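Local coordinates for putative lipoprotein (Parabacteroides distasonis, PDB 4FVS), which is of unknown function but probably binds lipid or a similar hydrophobic ligand, like the related LolA/LolB lipoprotein carriers, at residues E46-Y51 / D65-C70. Residues are numbered along the deposited sequence; the frame is centred on the assembly and turned at random.
Sequences EVEADY and DIKAYC
The carbonyl oxygen of Ala-68 is gripped by one hydrogen bond, 2.7 Å from Val-47 N and nearly along the C=O axis, and the CA-H of Glu-46 adds a weaker contact beside it. This belongs to an antiparallel beta hairpin of the LolA/LolB-like, beta-rich fold, in which strands 44-54 and 60-71 run side by side. Val-47 and Ala-68 form one hydrogen-bonded pair, Ala-49 and Ile-66 the next; the latter is closed by Ala-49 N to Ile-66 O at 2.9 Å, almost straight at 176°, and by the return bond from Ile-66 N.

Side chains alternate between two faces. Val-47, Ala-49, Ile-66 and Ala-68 are buried on one, where Ala-49 CB meets the CG2 branch of Ile-66 at 4.0 Å; Phe-6 and Phe-8 of the N-terminal loop lie against Val-47 and Ile-66, and Phe-75 of the adjoining strand 74-78 touches Ala-68. The other is polar. There the extended chain of Lys-67 crosses Glu-46 obliquely, its NZ 3.0 Å from Glu-46 OE2 in a salt bridge that arrives above the carboxylate plane, 69° out of it. Glu-48 lies across the same lysine, Glu-48 OE1 3.2 Å from Lys-67 CE, though its charge stays beyond salt-bridge range of NZ. An alanine in place of Lys-67 would remove the ammonium between these carboxylates and would probably leave their negative charges less well balanced, near the acidic pair further toward the turn, Asp-50 and Asp-65, which lie side by side.

Cys-70, disulfide-bonded to Cys-4, ties strand 60-71 to the N-terminal segment. Toward the turn, the Tyr-51 ring, whose OH bonds to Asn-62, sets CE2 3.6 Å from Asp-65 N.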
# COMPACT_ATOMS: atom_id res chain seq x y z
N GLU A 46 -1.73 -17.80 -1.40
CA GLU A 46 -1.49 -16.95 -0.23
C GLU A 46 0.01 -16.64 -0.17
O GLU A 46 0.82 -17.54 -0.38
CB GLU A 46 -2.00 -17.61 1.06
CG GLU A 46 -2.13 -16.63 2.22
CD GLU A 46 -3.08 -17.01 3.35
OE1 GLU A 46 -3.56 -18.17 3.37
OE2 GLU A 46 -3.34 -16.14 4.21
N VAL A 47 0.37 -15.38 0.04
CA VAL A 47 1.78 -14.95 0.10
C VAL A 47 2.01 -14.14 1.38
O VAL A 47 1.20 -13.28 1.72
CB VAL A 47 2.19 -14.14 -1.17
CG1 VAL A 47 3.53 -13.43 -0.98
CG2 VAL A 47 2.25 -15.03 -2.40
N GLU A 48 3.11 -14.44 2.09
CA GLU A 48 3.51 -13.71 3.28
C GLU A 48 4.90 -13.08 3.03
O GLU A 48 5.85 -13.79 2.72
CB GLU A 48 3.50 -14.62 4.54
CG GLU A 48 3.68 -13.81 5.82
CD GLU A 48 3.51 -14.45 7.17
OE1 GLU A 48 2.33 -14.56 7.56
OE2 GLU A 48 4.50 -14.48 7.94
N ALA A 49 4.99 -11.76 3.13
CA ALA A 49 6.23 -11.03 2.93
C ALA A 49 6.64 -10.24 4.16
O ALA A 49 5.78 -9.76 4.90
CB ALA A 49 6.08 -10.09 1.75
N ASP A 50 7.97 -10.12 4.39
CA ASP A 50 8.55 -9.32 5.47
C ASP A 50 8.88 -7.95 4.94
O ASP A 50 9.21 -7.81 3.76
CB ASP A 50 9.81 -9.96 6.07
CG ASP A 50 9.51 -11.08 7.02
OD1 ASP A 50 8.91 -10.81 8.09
OD2 ASP A 50 9.90 -12.23 6.73
N TYR A 51 8.78 -6.92 5.80
CA TYR A 51 9.13 -5.57 5.40
C TYR A 51 9.96 -4.92 6.48
O TYR A 51 9.82 -5.25 7.66
CB TYR A 51 7.90 -4.72 5.05
CG TYR A 51 6.99 -4.36 6.21
CD1 TYR A 51 7.27 -3.27 7.02
CD2 TYR A 51 5.79 -5.03 6.42
CE1 TYR A 51 6.42 -2.90 8.06
CE2 TYR A 51 4.92 -4.67 7.46
CZ TYR A 51 5.25 -3.60 8.28
OH TYR A 51 4.42 -3.22 9.31
N ASP A 65 5.34 -7.88 8.93
CA ASP A 65 5.02 -8.76 7.82
C ASP A 65 3.64 -8.40 7.22
O ASP A 65 2.79 -7.82 7.91
CB ASP A 65 5.09 -10.23 8.24
CG ASP A 65 4.45 -10.57 9.57
OD1 ASP A 65 3.20 -10.50 9.66
OD2 ASP A 65 5.20 -10.98 10.49
N ILE A 66 3.45 -8.69 5.94
CA ILE A 66 2.24 -8.37 5.21
C ILE A 66 1.77 -9.59 4.45
O ILE A 66 2.59 -10.33 3.90
CB ILE A 66 2.43 -7.13 4.29
CG1 ILE A 66 1.09 -6.65 3.69
CG2 ILE A 66 3.49 -7.34 3.21
CD1 ILE A 66 0.92 -5.17 3.66
N LYS A 67 0.45 -9.85 4.48
CA LYS A 67 -0.16 -11.00 3.79
C LYS A 67 -0.96 -10.53 2.57
O LYS A 67 -1.54 -9.46 2.58
CB LYS A 67 -1.04 -11.83 4.73
CG LYS A 67 -0.30 -12.96 5.43
CD LYS A 67 -1.26 -14.04 5.91
CE LYS A 67 -0.55 -15.31 6.35
NZ LYS A 67 -1.49 -16.43 6.61
N ALA A 68 -0.89 -11.31 1.51
CA ALA A 68 -1.61 -11.10 0.25
C ALA A 68 -2.20 -12.41 -0.19
O ALA A 68 -1.54 -13.44 -0.04
CB ALA A 68 -0.68 -10.55 -0.82
N TYR A 69 -3.44 -12.40 -0.71
CA TYR A 69 -4.03 -13.66 -1.15
C TYR A 69 -5.08 -13.49 -2.24
O TYR A 69 -5.64 -12.42 -2.42
CB TYR A 69 -4.65 -14.44 0.04
CG TYR A 69 -5.69 -13.66 0.80
CD1 TYR A 69 -7.02 -13.67 0.40
CD2 TYR A 69 -5.36 -12.95 1.95
CE1 TYR A 69 -8.00 -12.95 1.09
CE2 TYR A 69 -6.32 -12.23 2.66
CZ TYR A 69 -7.64 -12.22 2.21
OH TYR A 69 -8.61 -11.52 2.89
N CYS A 70 -5.32 -14.60 -2.96
CA CYS A 70 -6.37 -14.84 -3.94
C CYS A 70 -7.39 -15.78 -3.32
O CYS A 70 -7.02 -16.82 -2.78
CB CYS A 70 -5.82 -15.41 -5.24
SG CYS A 70 -5.46 -14.17 -6.51